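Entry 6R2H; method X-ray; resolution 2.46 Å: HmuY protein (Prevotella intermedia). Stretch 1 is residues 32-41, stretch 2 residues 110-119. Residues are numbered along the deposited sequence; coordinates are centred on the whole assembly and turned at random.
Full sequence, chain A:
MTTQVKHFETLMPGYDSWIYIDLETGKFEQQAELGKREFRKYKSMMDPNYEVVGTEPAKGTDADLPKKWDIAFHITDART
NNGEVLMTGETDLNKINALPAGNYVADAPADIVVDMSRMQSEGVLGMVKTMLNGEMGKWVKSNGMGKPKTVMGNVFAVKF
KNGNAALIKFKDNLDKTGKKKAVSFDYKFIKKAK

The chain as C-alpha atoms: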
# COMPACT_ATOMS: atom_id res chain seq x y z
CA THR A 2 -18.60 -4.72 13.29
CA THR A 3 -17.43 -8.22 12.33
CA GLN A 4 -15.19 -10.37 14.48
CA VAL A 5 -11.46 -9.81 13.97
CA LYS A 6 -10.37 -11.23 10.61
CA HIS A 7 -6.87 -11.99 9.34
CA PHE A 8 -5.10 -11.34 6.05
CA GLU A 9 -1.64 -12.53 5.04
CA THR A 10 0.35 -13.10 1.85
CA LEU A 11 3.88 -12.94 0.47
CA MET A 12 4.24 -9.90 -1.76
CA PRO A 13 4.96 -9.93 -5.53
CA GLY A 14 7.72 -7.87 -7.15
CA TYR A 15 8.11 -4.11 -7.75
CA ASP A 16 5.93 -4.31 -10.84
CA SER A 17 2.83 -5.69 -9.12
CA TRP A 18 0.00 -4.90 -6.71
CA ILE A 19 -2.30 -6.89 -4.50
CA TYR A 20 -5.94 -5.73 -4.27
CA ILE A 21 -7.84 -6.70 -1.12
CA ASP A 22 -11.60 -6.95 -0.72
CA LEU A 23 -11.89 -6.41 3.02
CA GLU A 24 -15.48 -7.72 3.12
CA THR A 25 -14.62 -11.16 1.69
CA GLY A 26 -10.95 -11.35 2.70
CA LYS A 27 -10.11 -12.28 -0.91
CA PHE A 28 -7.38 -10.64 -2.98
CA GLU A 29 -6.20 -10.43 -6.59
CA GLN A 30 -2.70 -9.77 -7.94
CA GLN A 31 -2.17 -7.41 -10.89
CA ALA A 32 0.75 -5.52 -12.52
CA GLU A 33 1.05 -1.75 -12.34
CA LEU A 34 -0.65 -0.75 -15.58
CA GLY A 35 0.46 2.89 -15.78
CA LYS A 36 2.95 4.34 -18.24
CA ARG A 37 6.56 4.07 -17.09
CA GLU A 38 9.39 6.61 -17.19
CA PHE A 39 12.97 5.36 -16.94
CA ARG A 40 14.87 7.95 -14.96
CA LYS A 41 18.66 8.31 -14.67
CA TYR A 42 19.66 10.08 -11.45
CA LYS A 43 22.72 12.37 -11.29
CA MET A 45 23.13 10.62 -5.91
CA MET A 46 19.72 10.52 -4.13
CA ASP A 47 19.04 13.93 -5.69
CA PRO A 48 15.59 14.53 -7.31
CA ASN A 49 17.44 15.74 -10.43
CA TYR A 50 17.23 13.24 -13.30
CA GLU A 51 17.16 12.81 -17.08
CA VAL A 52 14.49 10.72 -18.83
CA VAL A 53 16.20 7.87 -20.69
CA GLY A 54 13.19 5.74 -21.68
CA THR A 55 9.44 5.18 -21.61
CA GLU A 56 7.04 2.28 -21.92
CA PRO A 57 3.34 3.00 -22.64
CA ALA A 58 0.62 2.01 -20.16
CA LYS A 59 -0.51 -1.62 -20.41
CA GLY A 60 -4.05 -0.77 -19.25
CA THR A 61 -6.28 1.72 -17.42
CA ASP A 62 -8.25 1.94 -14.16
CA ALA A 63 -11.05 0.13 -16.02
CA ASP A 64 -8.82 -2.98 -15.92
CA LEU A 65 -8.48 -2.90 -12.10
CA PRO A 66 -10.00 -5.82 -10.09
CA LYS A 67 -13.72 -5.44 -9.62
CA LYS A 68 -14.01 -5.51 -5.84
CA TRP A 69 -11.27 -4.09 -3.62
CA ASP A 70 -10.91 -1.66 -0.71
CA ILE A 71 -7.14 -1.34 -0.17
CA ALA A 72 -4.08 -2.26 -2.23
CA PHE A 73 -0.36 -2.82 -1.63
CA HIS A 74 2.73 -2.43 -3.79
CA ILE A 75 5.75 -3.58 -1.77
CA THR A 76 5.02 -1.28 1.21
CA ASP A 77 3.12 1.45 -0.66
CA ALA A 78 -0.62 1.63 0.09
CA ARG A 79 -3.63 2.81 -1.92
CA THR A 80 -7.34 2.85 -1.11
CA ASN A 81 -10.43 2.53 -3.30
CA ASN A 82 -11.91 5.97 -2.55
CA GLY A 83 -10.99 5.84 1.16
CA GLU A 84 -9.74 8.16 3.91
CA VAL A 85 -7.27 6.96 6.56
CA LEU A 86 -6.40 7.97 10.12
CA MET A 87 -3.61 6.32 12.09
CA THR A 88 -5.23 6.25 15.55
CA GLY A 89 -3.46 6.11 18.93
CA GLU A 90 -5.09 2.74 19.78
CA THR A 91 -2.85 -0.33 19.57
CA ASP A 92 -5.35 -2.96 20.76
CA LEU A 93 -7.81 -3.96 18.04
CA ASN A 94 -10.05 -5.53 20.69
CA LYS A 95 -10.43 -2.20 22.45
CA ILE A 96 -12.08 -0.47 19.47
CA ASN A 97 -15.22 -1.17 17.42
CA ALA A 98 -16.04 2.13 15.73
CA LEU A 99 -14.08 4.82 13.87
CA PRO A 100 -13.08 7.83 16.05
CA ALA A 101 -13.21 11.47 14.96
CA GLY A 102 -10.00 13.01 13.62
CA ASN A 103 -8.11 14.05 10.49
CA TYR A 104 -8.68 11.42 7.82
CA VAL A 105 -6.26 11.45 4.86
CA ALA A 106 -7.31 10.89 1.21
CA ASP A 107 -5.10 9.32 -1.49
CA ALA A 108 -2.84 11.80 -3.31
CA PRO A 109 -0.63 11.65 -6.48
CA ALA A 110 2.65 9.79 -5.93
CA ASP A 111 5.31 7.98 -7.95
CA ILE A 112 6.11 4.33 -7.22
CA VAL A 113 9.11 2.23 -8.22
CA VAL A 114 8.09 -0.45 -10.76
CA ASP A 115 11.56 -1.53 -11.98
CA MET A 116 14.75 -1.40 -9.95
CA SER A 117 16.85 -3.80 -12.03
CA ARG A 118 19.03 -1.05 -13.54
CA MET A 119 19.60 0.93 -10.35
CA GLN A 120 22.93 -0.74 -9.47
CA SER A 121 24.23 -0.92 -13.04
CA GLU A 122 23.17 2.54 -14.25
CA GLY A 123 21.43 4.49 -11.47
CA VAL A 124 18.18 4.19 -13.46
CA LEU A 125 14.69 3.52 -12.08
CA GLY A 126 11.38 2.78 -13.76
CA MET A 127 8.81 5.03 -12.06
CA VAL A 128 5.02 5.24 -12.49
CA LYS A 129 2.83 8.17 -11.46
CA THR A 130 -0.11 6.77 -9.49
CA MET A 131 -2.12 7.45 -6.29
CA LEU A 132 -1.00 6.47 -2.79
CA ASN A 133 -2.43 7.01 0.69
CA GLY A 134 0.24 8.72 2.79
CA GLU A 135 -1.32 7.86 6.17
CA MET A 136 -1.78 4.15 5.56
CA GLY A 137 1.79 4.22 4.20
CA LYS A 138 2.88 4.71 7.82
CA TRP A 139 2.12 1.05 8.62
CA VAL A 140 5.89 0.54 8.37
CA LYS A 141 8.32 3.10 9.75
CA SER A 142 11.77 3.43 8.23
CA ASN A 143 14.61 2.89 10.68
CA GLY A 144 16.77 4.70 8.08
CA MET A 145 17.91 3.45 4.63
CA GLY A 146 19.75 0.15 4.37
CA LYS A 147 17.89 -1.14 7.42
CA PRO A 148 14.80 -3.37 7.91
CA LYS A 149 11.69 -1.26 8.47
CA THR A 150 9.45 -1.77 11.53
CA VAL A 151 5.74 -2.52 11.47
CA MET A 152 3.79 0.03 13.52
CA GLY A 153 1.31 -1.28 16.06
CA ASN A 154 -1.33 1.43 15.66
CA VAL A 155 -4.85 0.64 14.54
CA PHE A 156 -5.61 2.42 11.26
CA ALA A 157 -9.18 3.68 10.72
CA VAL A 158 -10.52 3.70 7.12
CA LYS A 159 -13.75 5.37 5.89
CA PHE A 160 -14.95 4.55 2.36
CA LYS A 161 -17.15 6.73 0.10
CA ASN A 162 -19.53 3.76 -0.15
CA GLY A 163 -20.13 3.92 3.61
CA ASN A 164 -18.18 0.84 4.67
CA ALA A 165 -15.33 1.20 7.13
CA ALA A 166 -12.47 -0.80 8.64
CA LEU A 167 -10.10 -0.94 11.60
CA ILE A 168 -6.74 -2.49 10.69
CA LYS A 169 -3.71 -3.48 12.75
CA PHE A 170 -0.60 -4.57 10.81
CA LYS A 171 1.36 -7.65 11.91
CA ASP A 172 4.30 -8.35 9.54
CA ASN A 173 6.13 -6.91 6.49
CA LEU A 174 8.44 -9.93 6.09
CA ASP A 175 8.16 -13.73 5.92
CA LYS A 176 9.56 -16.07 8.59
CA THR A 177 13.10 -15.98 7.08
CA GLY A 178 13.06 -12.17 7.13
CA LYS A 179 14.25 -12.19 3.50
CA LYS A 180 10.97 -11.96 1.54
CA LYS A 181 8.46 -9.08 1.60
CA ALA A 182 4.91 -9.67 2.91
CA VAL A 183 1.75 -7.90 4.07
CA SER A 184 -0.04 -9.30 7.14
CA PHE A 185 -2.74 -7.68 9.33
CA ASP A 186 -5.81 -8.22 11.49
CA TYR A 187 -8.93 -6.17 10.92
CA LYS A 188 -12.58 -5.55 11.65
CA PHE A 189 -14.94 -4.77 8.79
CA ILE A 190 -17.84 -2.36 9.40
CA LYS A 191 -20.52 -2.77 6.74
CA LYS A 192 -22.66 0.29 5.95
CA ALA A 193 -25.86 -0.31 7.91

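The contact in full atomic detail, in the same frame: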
# COMPACT_ATOMS: atom_id res chain seq x y z
N ALA A 32 -0.39 -6.39 -12.25
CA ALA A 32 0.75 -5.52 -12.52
C ALA A 32 0.30 -4.06 -12.46
O ALA A 32 -0.86 -3.78 -12.76
CB ALA A 32 1.34 -5.81 -13.89
N GLU A 33 1.22 -3.17 -12.08
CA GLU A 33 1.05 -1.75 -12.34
C GLU A 33 0.83 -1.56 -13.84
O GLU A 33 1.61 -2.06 -14.66
CB GLU A 33 2.31 -0.97 -11.95
CG GLU A 33 2.23 0.51 -12.32
CD GLU A 33 1.00 1.22 -11.78
OE1 GLU A 33 0.74 1.12 -10.55
OE2 GLU A 33 0.29 1.85 -12.58
N LEU A 34 -0.22 -0.81 -14.19
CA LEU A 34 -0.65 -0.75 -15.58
C LEU A 34 -0.22 0.56 -16.21
O LEU A 34 -0.24 0.68 -17.43
CB LEU A 34 -2.17 -0.93 -15.66
CG LEU A 34 -2.66 -2.35 -15.35
CD1 LEU A 34 -4.17 -2.46 -15.50
CD2 LEU A 34 -1.95 -3.39 -16.22
N GLY A 35 0.17 1.53 -15.37
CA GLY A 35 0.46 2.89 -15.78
C GLY A 35 1.71 2.99 -16.64
O GLY A 35 2.54 2.08 -16.64
N LYS A 36 1.79 4.08 -17.41
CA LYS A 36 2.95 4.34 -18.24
C LYS A 36 4.18 4.49 -17.34
O LYS A 36 4.08 4.98 -16.21
CB LYS A 36 2.71 5.52 -19.18
CG LYS A 36 2.62 6.91 -18.55
CD LYS A 36 2.57 8.02 -19.58
CE LYS A 36 1.97 9.31 -19.05
NZ LYS A 36 0.91 9.84 -19.95
N ARG A 37 5.32 4.02 -17.85
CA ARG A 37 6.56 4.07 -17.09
C ARG A 37 7.53 5.07 -17.71
O ARG A 37 7.61 5.22 -18.93
CB ARG A 37 7.22 2.69 -17.03
CG ARG A 37 6.22 1.55 -16.95
CD ARG A 37 6.97 0.26 -16.97
NE ARG A 37 6.30 -0.74 -16.17
CZ ARG A 37 6.80 -1.95 -15.99
NH1 ARG A 37 7.96 -2.25 -16.58
NH2 ARG A 37 6.17 -2.84 -15.24
N GLU A 38 8.30 5.72 -16.83
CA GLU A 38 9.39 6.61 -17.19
C GLU A 38 10.67 6.01 -16.60
O GLU A 38 10.70 5.73 -15.40
CB GLU A 38 9.09 7.98 -16.59
CG GLU A 38 9.85 9.15 -17.21
CD GLU A 38 9.18 10.47 -16.88
OE1 GLU A 38 9.68 11.19 -15.98
OE2 GLU A 38 8.16 10.77 -17.52
N PHE A 39 11.67 5.75 -17.45
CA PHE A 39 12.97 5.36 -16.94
C PHE A 39 13.78 6.61 -16.67
O PHE A 39 13.93 7.45 -17.55
CB PHE A 39 13.64 4.30 -17.81
CG PHE A 39 12.94 2.97 -17.73
CD1 PHE A 39 11.86 2.68 -18.56
CD2 PHE A 39 13.34 2.01 -16.80
CE1 PHE A 39 11.18 1.48 -18.45
CE2 PHE A 39 12.67 0.80 -16.71
CZ PHE A 39 11.59 0.53 -17.53
N ARG A 40 14.24 6.73 -15.42
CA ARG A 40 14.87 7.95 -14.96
C ARG A 40 16.30 7.63 -14.54
O ARG A 40 16.51 6.69 -13.77
CB ARG A 40 14.07 8.51 -13.79
CG ARG A 40 12.65 8.92 -14.15
CD ARG A 40 11.97 9.71 -13.06
NE ARG A 40 10.58 9.99 -13.40
CZ ARG A 40 9.61 10.15 -12.50
NH1 ARG A 40 9.89 10.06 -11.21
NH2 ARG A 40 8.37 10.39 -12.89
N LYS A 41 17.26 8.40 -15.08
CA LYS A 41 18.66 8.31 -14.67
C LYS A 41 18.94 9.46 -13.71
O LYS A 41 18.70 10.62 -14.05
CB LYS A 41 19.61 8.38 -15.87
CG LYS A 41 21.05 7.98 -15.59
CD LYS A 41 21.94 8.19 -16.80
CE LYS A 41 23.32 7.60 -16.64
NZ LYS A 41 23.28 6.11 -16.67
N ALA A 110 1.35 10.26 -6.39
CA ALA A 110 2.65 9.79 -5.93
C ALA A 110 3.26 8.90 -7.01
O ALA A 110 2.54 8.27 -7.78
CB ALA A 110 2.53 9.06 -4.61
N ASP A 111 4.59 8.88 -7.06
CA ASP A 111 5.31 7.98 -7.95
C ASP A 111 5.71 6.74 -7.16
O ASP A 111 6.07 6.85 -5.99
CB ASP A 111 6.57 8.65 -8.51
CG ASP A 111 6.31 9.89 -9.35
OD1 ASP A 111 5.18 10.01 -9.85
OD2 ASP A 111 7.24 10.71 -9.50
N ILE A 112 5.63 5.58 -7.80
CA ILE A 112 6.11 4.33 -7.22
C ILE A 112 7.25 3.80 -8.09
O ILE A 112 7.38 4.17 -9.26
CB ILE A 112 4.97 3.29 -7.07
CG1 ILE A 112 4.34 2.93 -8.42
CG2 ILE A 112 3.94 3.71 -6.02
CD1 ILE A 112 3.65 1.57 -8.43
N VAL A 113 8.05 2.91 -7.50
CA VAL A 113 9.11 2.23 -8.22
C VAL A 113 8.58 0.91 -8.77
O VAL A 113 8.23 0.03 -7.98
CB VAL A 113 10.33 1.99 -7.31
CG1 VAL A 113 11.44 1.23 -8.02
CG2 VAL A 113 10.86 3.31 -6.78
N VAL A 114 8.57 0.77 -10.11
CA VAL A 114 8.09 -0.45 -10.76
C VAL A 114 9.24 -1.34 -11.24
O VAL A 114 9.03 -2.53 -11.45
CB VAL A 114 7.06 -0.21 -11.89
CG1 VAL A 114 5.74 0.31 -11.35
CG2 VAL A 114 7.60 0.70 -12.98
N ASP A 115 10.44 -0.77 -11.43
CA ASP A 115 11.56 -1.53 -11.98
C ASP A 115 12.87 -1.02 -11.39
O ASP A 115 13.27 0.11 -11.67
CB ASP A 115 11.64 -1.43 -13.51
CG ASP A 115 12.62 -2.42 -14.15
OD1 ASP A 115 13.48 -2.96 -13.43
OD2 ASP A 115 12.49 -2.66 -15.38
N MET A 116 13.55 -1.87 -10.62
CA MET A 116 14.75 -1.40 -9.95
C MET A 116 15.98 -2.14 -10.46
O MET A 116 17.08 -1.97 -9.92
CB MET A 116 14.65 -1.46 -8.42
CG MET A 116 14.78 -2.83 -7.85
SD MET A 116 14.94 -2.63 -6.07
CE MET A 116 15.42 -4.29 -5.58
N SER A 117 15.81 -2.90 -11.54
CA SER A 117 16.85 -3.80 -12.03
C SER A 117 18.08 -3.05 -12.55
O SER A 117 19.17 -3.61 -12.58
CB SER A 117 16.28 -4.72 -13.08
OG SER A 117 16.08 -4.00 -14.29
N ARG A 118 17.92 -1.78 -12.95
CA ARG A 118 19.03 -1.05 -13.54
C ARG A 118 19.51 0.05 -12.61
O ARG A 118 20.16 1.01 -13.05
CB ARG A 118 18.62 -0.43 -14.88
CG ARG A 118 18.34 -1.44 -15.97
CD ARG A 118 17.45 -0.63 -16.96
NE ARG A 118 18.18 0.16 -17.97
CZ ARG A 118 17.62 1.10 -18.74
NH1 ARG A 118 16.33 1.39 -18.63
NH2 ARG A 118 18.35 1.74 -19.64
N MET A 119 19.21 -0.09 -11.31
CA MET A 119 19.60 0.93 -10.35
C MET A 119 21.09 0.79 -10.01
O MET A 119 21.80 1.80 -9.94
CB MET A 119 18.77 0.88 -9.07
CG MET A 119 18.91 2.16 -8.27
SD MET A 119 18.50 1.99 -6.53
CE MET A 119 19.18 3.52 -5.90

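Residues 32-41 and 110-119 lie far apart in the sequence and meet through side chains alone. Strand 37-41 crosses the strand that includes 110-115 at close to a right angle, 85° between their N-to-C directions. The axes come no nearer than 8.7 Å. No backbone hydrogen bond joins the two stretches. The contact is modest, burying 402 Å² in total.

One polar interaction across the contact is both a salt bridge and a hydrogen bond. Arg40 NH1 donates to Asp111 OD2 at 3.2 Å, with an N-H...acceptor angle of 164°. The carboxylate oxygen lies at the edge of the guanidinium, near its plane, where the N-H bonds point. The bridge depends on reach. The CA-to-CB bond of Arg40 points away from the other stretch, and that of Asp111 points sideways, yet both side chains end nearer. Arg40 also pairs within its own stretch. Arg40 NE donates to Glu38 OE1 at 3.0 Å, again as part of a salt bridge. The guanidinium thus joins two carboxylates, one from each stretch.

The nonpolar contacts centre on Val114, whose CA-to-CB bond points toward stretch 1. It has the largest area covered by the opposing stretch, 73 Å². Its two methyl groups meet different residues. Val114 CG1 packs against Glu33 CG at 3.6 Å. Val114 CG2 lies over one face of the Arg37 guanidinium, 3.7 Å from Arg37 NE. A guanidinium face is flat and carries no N-H bond, so a methyl can rest there while the edge stays free for polar partners. Arg37 NH1 is hydrogen-bonded elsewhere in the structure.

Glu33 turns its aliphatic part to Val114 and also approaches Ile112. Glu33 OE1 is 3.6 Å from Ile112 CD1, a van der Waals contact. The acid is not left unpaired in this buried site. Glu33 OE2 accepts a hydrogen bond from Gly35 N at 2.8 Å, and OE1 is bonded elsewhere in the structure. A CB on Gly35 in ideal position would clash with Glu33 OE2, so the absence of a side chain there leaves room for the carboxylate.

The aromatic contacts involve Phe39, which is buried and whose CA-to-CB bond points toward stretch 2. Asp115 OD2 sits at the ring edge, near its plane, 3.7 Å from Phe39 CE2. Ring hydrogens carry a slight positive charge, so an acidic oxygen is well placed there. Arg118 NH1 is 3.6 Å from Phe39 CD2. It approaches the ring obliquely, while the ring atom lies at the edge of the guanidinium. This is a close contact and not a stack.

Stretch 2 has local bonds beside this site. Asp115 OD1 accepts from Ser117 N at 3.0 Å and from Ser117 OG at 2.9 Å, while OD2 of the same carboxylate faces Phe39. A type I turn runs from Met116 to Met119, with Met119 N donating to Met116 O at 3.2 Å. Arg118, within this turn, occupies the N-cap position of the following helix.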